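Long-range contact in fructokinase (PDB 3LJS), which probably phosphorylates fructose at the expense of ATP, as a sugar kinase of the PfkB family within the ribokinase clan: residues W238-F250 and C286-A300. Sequence-based numbering, arbitrary orientation.
Sequences WYTRTAGGEVPTF and CHDPESIVSTLRFAA
The beta-hairpin that ends the large mixed sheet of this PfkB-type kinase lays W238 on helix 289-305, where I292 supports the ring and L296 CD1 reaches W238 CB. With CG set between the backbone N and the carbonyl carbon (chi1 62°), the indole lies flat under the neighbouring strand: G245 N sits over one face, and I292 CG2 makes a CH-pi contact with the other, 3.7 Å from the centroid of the five-membered ring. I292 CD1 follows on beside W238 CZ3, at the rim of the six-membered ring, and meets T240 CG2 at 3.8 Å, tip to tip. At the hairpin turn, T240 OG1 accepts from the backbone N of T242 and of A243, an ST turn and ST motif, and one water links T240 OG1 and T242 OG1 to C286 O, to which it donates at 2.6 Å. Beyond the strands, V247 straddles L296, its CG2 pressed to 3.3 Å from L296 CD1. P248 CG lies over one face of the R297 guanidinium, while the F250 ring turns its edge to R297 O, 3.3 Å from CE2. P248 O is buried against A300 CB without a polar partner. The edge hairpin, packed on a flanking helix, belongs to the alpha/beta/alpha layering of the ribokinase-like fold.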
ATOM      1  N   TRP B 238     -25.618 -15.256 -24.077  1.00 20.98           N
ATOM      2  CA  TRP B 238     -24.491 -15.778 -24.838  1.00 21.32           C
ATOM      3  C   TRP B 238     -24.765 -15.573 -26.322  1.00 20.10           C
ATOM      4  O   TRP B 238     -25.918 -15.562 -26.752  1.00 19.85           O
ATOM      5  CB  TRP B 238     -24.256 -17.265 -24.544  1.00 20.01           C
ATOM      6  CG  TRP B 238     -25.397 -18.175 -24.913  1.00 19.81           C
ATOM      7  CD1 TRP B 238     -26.367 -18.654 -24.080  1.00 21.05           C
ATOM      8  CD2 TRP B 238     -25.664 -18.735 -26.202  1.00 18.97           C
ATOM      9  NE1 TRP B 238     -27.221 -19.482 -24.771  1.00 20.35           N
ATOM     10  CE2 TRP B 238     -26.813 -19.546 -26.078  1.00 20.88           C
ATOM     11  CE3 TRP B 238     -25.044 -18.628 -27.455  1.00 19.00           C
ATOM     12  CZ2 TRP B 238     -27.356 -20.251 -27.161  1.00 19.61           C
ATOM     13  CZ3 TRP B 238     -25.585 -19.331 -28.533  1.00 17.73           C
ATOM     14  CH2 TRP B 238     -26.730 -20.129 -28.376  1.00 17.08           C
ATOM     15  N   TYR B 239     -23.696 -15.393 -27.093  1.00 19.63           N
ATOM     16  CA  TYR B 239     -23.791 -15.179 -28.534  1.00 19.49           C
ATOM     17  C   TYR B 239     -22.670 -15.932 -29.241  1.00 20.11           C
ATOM     18  O   TYR B 239     -21.551 -16.009 -28.731  1.00 18.60           O
ATOM     19  CB  TYR B 239     -23.615 -13.699 -28.875  1.00 20.19           C
ATOM     20  CG  TYR B 239     -24.576 -12.755 -28.197  1.00 24.90           C
ATOM     21  CD1 TYR B 239     -25.776 -12.389 -28.808  1.00 24.22           C
ATOM     22  CD2 TYR B 239     -24.282 -12.220 -26.943  1.00 24.94           C
ATOM     23  CE1 TYR B 239     -26.660 -11.506 -28.182  1.00 29.71           C
ATOM     24  CE2 TYR B 239     -25.156 -11.341 -26.312  1.00 29.25           C
ATOM     25  CZ  TYR B 239     -26.340 -10.991 -26.934  1.00 30.05           C
ATOM     26  OH  TYR B 239     -27.202 -10.131 -26.300  1.00 36.48           O
ATOM     27  N   THR B 240     -22.979 -16.481 -30.411  1.00 18.74           N
ATOM     28  CA  THR B 240     -21.986 -17.164 -31.238  1.00 19.67           C
ATOM     29  C   THR B 240     -22.227 -16.563 -32.611  1.00 19.93           C
ATOM     30  O   THR B 240     -23.142 -15.755 -32.776  1.00 18.94           O
ATOM     31  CB  THR B 240     -22.210 -18.692 -31.324  1.00 18.50           C
ATOM     32  OG1 THR B 240     -23.476 -18.957 -31.941  1.00 18.88           O
ATOM     33  CG2 THR B 240     -22.165 -19.317 -29.943  1.00 16.07           C
ATOM     34  N   ARG B 241     -21.429 -16.940 -33.601  1.00 20.62           N
ATOM     35  CA  ARG B 241     -21.635 -16.379 -34.931  1.00 21.30           C
ATOM     36  C   ARG B 241     -22.889 -16.924 -35.611  1.00 22.02           C
ATOM     37  O   ARG B 241     -23.283 -16.428 -36.661  1.00 22.41           O
ATOM     38  CB  ARG B 241     -20.409 -16.632 -35.814  1.00 21.93           C
ATOM     39  CG  ARG B 241     -19.147 -16.010 -35.247  1.00 21.38           C
ATOM     40  CD  ARG B 241     -17.939 -16.196 -36.149  1.00 23.52           C
ATOM     41  NE  ARG B 241     -16.747 -15.665 -35.496  1.00 22.72           N
ATOM     42  CZ  ARG B 241     -15.629 -15.319 -36.125  1.00 27.98           C
ATOM     43  NH1 ARG B 241     -15.539 -15.444 -37.446  1.00 25.63           N
ATOM     44  NH2 ARG B 241     -14.598 -14.845 -35.429  1.00 24.14           N
ATOM     45  N   THR B 242     -23.526 -17.922 -35.006  1.00 22.49           N
ATOM     46  CA  THR B 242     -24.721 -18.521 -35.599  1.00 23.50           C
ATOM     47  C   THR B 242     -26.008 -18.373 -34.792  1.00 23.81           C
ATOM     48  O   THR B 242     -27.097 -18.601 -35.320  1.00 24.52           O
ATOM     49  CB  THR B 242     -24.503 -20.026 -35.877  1.00 23.86           C
ATOM     50  OG1 THR B 242     -24.094 -20.686 -34.673  1.00 26.34           O
ATOM     51  CG2 THR B 242     -23.437 -20.225 -36.948  1.00 26.47           C
ATOM     52  N   ALA B 243     -25.902 -17.995 -33.520  1.00 23.33           N
ATOM     53  CA  ALA B 243     -27.099 -17.850 -32.694  1.00 21.14           C
ATOM     54  C   ALA B 243     -26.845 -17.099 -31.390  1.00 21.86           C
ATOM     55  O   ALA B 243     -25.744 -16.608 -31.142  1.00 20.61           O
ATOM     56  CB  ALA B 243     -27.680 -19.225 -32.385  1.00 19.88           C
ATOM     57  N   GLY B 244     -27.883 -17.023 -30.564  1.00 20.75           N
ATOM     58  CA  GLY B 244     -27.784 -16.356 -29.282  1.00 20.80           C
ATOM     59  C   GLY B 244     -28.827 -16.914 -28.333  1.00 21.34           C
ATOM     60  O   GLY B 244     -29.853 -17.447 -28.773  1.00 21.10           O
ATOM     61  N   GLY B 245     -28.572 -16.809 -27.033  1.00 20.27           N
ATOM     62  CA  GLY B 245     -29.529 -17.313 -26.065  1.00 22.31           C
ATOM     63  C   GLY B 245     -29.261 -16.825 -24.654  1.00 24.55           C
ATOM     64  O   GLY B 245     -28.526 -15.856 -24.454  1.00 22.02           O
ATOM     65  N   GLU B 246     -29.853 -17.518 -23.684  1.00 27.47           N
ATOM     66  CA  GLU B 246     -29.718 -17.186 -22.272  1.00 32.30           C
ATOM     67  C   GLU B 246     -29.023 -18.299 -21.484  1.00 33.90           C
ATOM     68  O   GLU B 246     -29.008 -19.466 -21.890  1.00 33.28           O
ATOM     69  CB  GLU B 246     -31.093 -16.960 -21.646  1.00 36.50           C
ATOM     70  CG  GLU B 246     -32.017 -16.047 -22.423  1.00 42.36           C
ATOM     71  CD  GLU B 246     -31.407 -14.695 -22.686  1.00 45.18           C
ATOM     72  OE1 GLU B 246     -30.819 -14.120 -21.744  1.00 47.90           O
ATOM     73  OE2 GLU B 246     -31.524 -14.204 -23.828  1.00 47.98           O
ATOM     74  N   VAL B 247     -28.457 -17.926 -20.345  1.00 33.77           N
ATOM     75  CA  VAL B 247     -27.783 -18.885 -19.480  1.00 35.10           C
ATOM     76  C   VAL B 247     -28.669 -19.103 -18.264  1.00 35.77           C
ATOM     77  O   VAL B 247     -29.208 -18.146 -17.700  1.00 32.95           O
ATOM     78  CB  VAL B 247     -26.407 -18.357 -19.004  1.00 36.06           C
ATOM     79  CG1 VAL B 247     -25.827 -19.289 -17.944  1.00 37.17           C
ATOM     80  CG2 VAL B 247     -25.450 -18.251 -20.183  1.00 36.38           C
ATOM     81  N   PRO B 248     -28.853 -20.369 -17.855  1.00 38.22           N
ATOM     82  CA  PRO B 248     -29.690 -20.673 -16.684  1.00 40.23           C
ATOM     83  C   PRO B 248     -29.039 -20.063 -15.443  1.00 41.66           C
ATOM     84  O   PRO B 248     -27.819 -20.124 -15.296  1.00 42.90           O
ATOM     85  CB  PRO B 248     -29.683 -22.202 -16.638  1.00 39.28           C
ATOM     86  CG  PRO B 248     -29.463 -22.590 -18.077  1.00 40.14           C
ATOM     87  CD  PRO B 248     -28.408 -21.606 -18.518  1.00 37.00           C
ATOM     88  N   THR B 249     -29.839 -19.478 -14.555  1.00 42.85           N
ATOM     89  CA  THR B 249     -29.289 -18.867 -13.345  1.00 45.42           C
ATOM     90  C   THR B 249     -29.716 -19.617 -12.082  1.00 45.60           C
ATOM     91  O   THR B 249     -30.555 -20.520 -12.135  1.00 44.41           O
ATOM     92  CB  THR B 249     -29.728 -17.392 -13.212  1.00 45.53           C
ATOM     93  OG1 THR B 249     -30.260 -16.932 -14.461  1.00 49.50           O
ATOM     94  CG2 THR B 249     -28.539 -16.521 -12.838  1.00 47.21           C
ATOM     95  N   PHE B 250     -29.133 -19.235 -10.948  1.00 46.27           N
ATOM     96  CA  PHE B 250     -29.450 -19.866  -9.670  1.00 48.68           C
ATOM     97  C   PHE B 250     -29.696 -18.842  -8.565  1.00 53.09           C
ATOM     98  O   PHE B 250     -29.087 -17.771  -8.545  1.00 53.94           O
ATOM     99  CB  PHE B 250     -28.320 -20.812  -9.262  1.00 43.53           C
ATOM    100  CG  PHE B 250     -28.216 -22.033 -10.128  1.00 39.03           C
ATOM    101  CD1 PHE B 250     -29.021 -23.142  -9.887  1.00 37.49           C
ATOM    102  CD2 PHE B 250     -27.339 -22.062 -11.208  1.00 35.85           C
ATOM    103  CE1 PHE B 250     -28.957 -24.264 -10.711  1.00 37.03           C
ATOM    104  CE2 PHE B 250     -27.264 -23.178 -12.041  1.00 34.09           C
ATOM    105  CZ  PHE B 250     -28.074 -24.281 -11.793  1.00 35.46           C
ATOM    106  N   CYS B 286     -19.584 -24.278 -30.077  1.00 19.48           N
ATOM    107  CA  CYS B 286     -20.285 -23.055 -30.434  1.00 20.16           C
ATOM    108  C   CYS B 286     -21.403 -23.262 -31.441  1.00 23.03           C
ATOM    109  O   CYS B 286     -22.254 -22.388 -31.614  1.00 21.94           O
ATOM    110  CB  CYS B 286     -19.292 -22.020 -30.954  1.00 20.42           C
ATOM    111  SG  CYS B 286     -18.204 -21.414 -29.655  1.00 22.13           S
ATOM    112  N   HIS B 287     -21.408 -24.418 -32.100  1.00 22.48           N
ATOM    113  CA  HIS B 287     -22.447 -24.729 -33.075  1.00 26.00           C
ATOM    114  C   HIS B 287     -23.555 -25.559 -32.432  1.00 26.07           C
ATOM    115  O   HIS B 287     -24.518 -25.929 -33.100  1.00 25.18           O
ATOM    116  CB  HIS B 287     -21.862 -25.509 -34.259  1.00 28.47           C
ATOM    117  CG  HIS B 287     -20.920 -24.708 -35.106  1.00 32.63           C
ATOM    118  ND1 HIS B 287     -20.094 -25.287 -36.045  1.00 35.47           N
ATOM    119  CD2 HIS B 287     -20.680 -23.378 -35.161  1.00 35.82           C
ATOM    120  CE1 HIS B 287     -19.383 -24.345 -36.640  1.00 35.84           C
ATOM    121  NE2 HIS B 287     -19.719 -23.178 -36.125  1.00 36.96           N
ATOM    122  N   ASP B 288     -23.432 -25.827 -31.135  1.00 24.97           N
ATOM    123  CA  ASP B 288     -24.425 -26.650 -30.444  1.00 25.66           C
ATOM    124  C   ASP B 288     -25.022 -26.010 -29.185  1.00 22.91           C
ATOM    125  O   ASP B 288     -24.551 -26.238 -28.074  1.00 19.30           O
ATOM    126  CB  ASP B 288     -23.785 -27.998 -30.108  1.00 30.05           C
ATOM    127  CG  ASP B 288     -24.745 -28.949 -29.444  1.00 34.43           C
ATOM    128  OD1 ASP B 288     -25.975 -28.744 -29.559  1.00 37.42           O
ATOM    129  OD2 ASP B 288     -24.260 -29.913 -28.816  1.00 39.16           O
ATOM    130  N   PRO B 289     -26.093 -25.217 -29.351  1.00 21.46           N
ATOM    131  CA  PRO B 289     -26.777 -24.527 -28.251  1.00 21.67           C
ATOM    132  C   PRO B 289     -27.103 -25.415 -27.055  1.00 23.63           C
ATOM    133  O   PRO B 289     -27.116 -24.944 -25.915  1.00 21.79           O
ATOM    134  CB  PRO B 289     -28.030 -23.971 -28.925  1.00 23.18           C
ATOM    135  CG  PRO B 289     -27.546 -23.677 -30.312  1.00 20.72           C
ATOM    136  CD  PRO B 289     -26.757 -24.931 -30.634  1.00 19.74           C
ATOM    137  N   GLU B 290     -27.368 -26.693 -27.312  1.00 23.40           N
ATOM    138  CA  GLU B 290     -27.678 -27.627 -26.238  1.00 24.97           C
ATOM    139  C   GLU B 290     -26.473 -27.785 -25.299  1.00 24.17           C
ATOM    140  O   GLU B 290     -26.628 -27.798 -24.077  1.00 22.77           O
ATOM    141  CB  GLU B 290     -28.101 -28.978 -26.831  1.00 29.77           C
ATOM    142  CG  GLU B 290     -28.422 -30.040 -25.797  1.00 36.62           C
ATOM    143  CD  GLU B 290     -29.222 -31.201 -26.374  1.00 41.51           C
ATOM    144  OE1 GLU B 290     -28.772 -31.824 -27.366  1.00 41.06           O
ATOM    145  OE2 GLU B 290     -30.307 -31.491 -25.824  1.00 44.66           O
ATOM    146  N   SER B 291     -25.273 -27.900 -25.866  1.00 22.28           N
ATOM    147  CA  SER B 291     -24.068 -28.020 -25.053  1.00 22.72           C
ATOM    148  C   SER B 291     -23.754 -26.674 -24.392  1.00 21.50           C
ATOM    149  O   SER B 291     -23.338 -26.624 -23.236  1.00 18.99           O
ATOM    150  CB  SER B 291     -22.876 -28.450 -25.910  1.00 24.07           C
ATOM    151  OG  SER B 291     -23.088 -29.737 -26.465  1.00 31.37           O
ATOM    152  N   ILE B 292     -23.947 -25.586 -25.134  1.00 20.45           N
ATOM    153  CA  ILE B 292     -23.682 -24.254 -24.599  1.00 19.65           C
ATOM    154  C   ILE B 292     -24.507 -24.027 -23.334  1.00 20.42           C
ATOM    155  O   ILE B 292     -23.971 -23.646 -22.296  1.00 19.70           O
ATOM    156  CB  ILE B 292     -24.019 -23.156 -25.634  1.00 19.62           C
ATOM    157  CG1 ILE B 292     -23.085 -23.278 -26.843  1.00 18.65           C
ATOM    158  CG2 ILE B 292     -23.879 -21.761 -24.992  1.00 20.91           C
ATOM    159  CD1 ILE B 292     -23.400 -22.303 -27.969  1.00 18.96           C
ATOM    160  N   VAL B 293     -25.811 -24.276 -23.420  1.00 19.94           N
ATOM    161  CA  VAL B 293     -26.694 -24.102 -22.271  1.00 21.32           C
ATOM    162  C   VAL B 293     -26.297 -25.022 -21.115  1.00 22.01           C
ATOM    163  O   VAL B 293     -26.292 -24.611 -19.955  1.00 21.22           O
ATOM    164  CB  VAL B 293     -28.169 -24.374 -22.656  1.00 23.38           C
ATOM    165  CG1 VAL B 293     -29.047 -24.380 -21.416  1.00 22.98           C
ATOM    166  CG2 VAL B 293     -28.651 -23.307 -23.632  1.00 23.44           C
ATOM    167  N   SER B 294     -25.966 -26.268 -21.427  1.00 22.17           N
ATOM    168  CA  SER B 294     -25.571 -27.217 -20.392  1.00 25.01           C
ATOM    169  C   SER B 294     -24.316 -26.761 -19.659  1.00 25.20           C
ATOM    170  O   SER B 294     -24.258 -26.780 -18.430  1.00 26.12           O
ATOM    171  CB  SER B 294     -25.325 -28.599 -21.000  1.00 27.17           C
ATOM    172  OG  SER B 294     -24.750 -29.465 -20.038  1.00 31.19           O
ATOM    173  N   THR B 295     -23.309 -26.345 -20.416  1.00 24.88           N
ATOM    174  CA  THR B 295     -22.055 -25.897 -19.829  1.00 23.74           C
ATOM    175  C   THR B 295     -22.174 -24.591 -19.057  1.00 24.18           C
ATOM    176  O   THR B 295     -21.590 -24.445 -17.979  1.00 24.13           O
ATOM    177  CB  THR B 295     -20.975 -25.742 -20.909  1.00 25.42           C
ATOM    178  OG1 THR B 295     -20.594 -27.041 -21.374  1.00 24.83           O
ATOM    179  CG2 THR B 295     -19.751 -25.009 -20.357  1.00 25.82           C
ATOM    180  N   LEU B 296     -22.919 -23.633 -19.593  1.00 22.36           N
ATOM    181  CA  LEU B 296     -23.063 -22.368 -18.893  1.00 23.05           C
ATOM    182  C   LEU B 296     -23.922 -22.521 -17.640  1.00 22.65           C
ATOM    183  O   LEU B 296     -23.804 -21.725 -16.708  1.00 23.10           O
ATOM    184  CB  LEU B 296     -23.616 -21.296 -19.835  1.00 21.67           C
ATOM    185  CG  LEU B 296     -22.672 -21.058 -21.025  1.00 26.03           C
ATOM    186  CD1 LEU B 296     -23.245 -19.981 -21.932  1.00 26.02           C
ATOM    187  CD2 LEU B 296     -21.277 -20.654 -20.519  1.00 25.02           C
ATOM    188  N   ARG B 297     -24.788 -23.534 -17.605  1.00 22.60           N
ATOM    189  CA  ARG B 297     -25.595 -23.755 -16.405  1.00 21.89           C
ATOM    190  C   ARG B 297     -24.636 -24.134 -15.273  1.00 20.65           C
ATOM    191  O   ARG B 297     -24.802 -23.708 -14.128  1.00 19.71           O
ATOM    192  CB  ARG B 297     -26.603 -24.891 -16.602  1.00 22.78           C
ATOM    193  CG  ARG B 297     -27.249 -25.336 -15.284  1.00 23.52           C
ATOM    194  CD  ARG B 297     -28.200 -26.520 -15.450  1.00 25.40           C
ATOM    195  NE  ARG B 297     -29.372 -26.164 -16.246  1.00 27.70           N
ATOM    196  CZ  ARG B 297     -29.587 -26.574 -17.492  1.00 30.15           C
ATOM    197  NH1 ARG B 297     -28.713 -27.368 -18.101  1.00 26.47           N
ATOM    198  NH2 ARG B 297     -30.678 -26.179 -18.135  1.00 31.68           N
ATOM    199  N   PHE B 298     -23.640 -24.952 -15.603  1.00 18.91           N
ATOM    200  CA  PHE B 298     -22.638 -25.375 -14.628  1.00 18.91           C
ATOM    201  C   PHE B 298     -21.894 -24.140 -14.118  1.00 18.25           C
ATOM    202  O   PHE B 298     -21.718 -23.956 -12.912  1.00 18.96           O
ATOM    203  CB  PHE B 298     -21.632 -26.327 -15.286  1.00 17.38           C
ATOM    204  CG  PHE B 298     -20.567 -26.826 -14.354  1.00 19.79           C
ATOM    205  CD1 PHE B 298     -20.749 -28.007 -13.638  1.00 18.29           C
ATOM    206  CD2 PHE B 298     -19.384 -26.106 -14.175  1.00 18.32           C
ATOM    207  CE1 PHE B 298     -19.768 -28.468 -12.754  1.00 18.40           C
ATOM    208  CE2 PHE B 298     -18.396 -26.555 -13.294  1.00 18.52           C
ATOM    209  CZ  PHE B 298     -18.585 -27.737 -12.580  1.00 19.25           C
ATOM    210  N   ALA B 299     -21.443 -23.306 -15.050  1.00 17.56           N
ATOM    211  CA  ALA B 299     -20.712 -22.089 -14.698  1.00 17.47           C
ATOM    212  C   ALA B 299     -21.535 -21.203 -13.760  1.00 18.04           C
ATOM    213  O   ALA B 299     -21.006 -20.645 -12.790  1.00 18.34           O
ATOM    214  CB  ALA B 299     -20.345 -21.321 -15.964  1.00 17.77           C
ATOM    215  N   ALA B 300     -22.828 -21.077 -14.047  1.00 17.98           N
ATOM    216  CA  ALA B 300     -23.713 -20.259 -13.218  1.00 18.38           C
ATOM    217  C   ALA B 300     -23.819 -20.857 -11.816  1.00 19.53           C
ATOM    218  O   ALA B 300     -23.880 -20.128 -10.821  1.00 18.39           O
ATOM    219  CB  ALA B 300     -25.094 -20.170 -13.856  1.00 18.76           C
TER
HETATM  220  O   HOH W   1     -24.635 -21.359 -32.147  1.00 25.89           O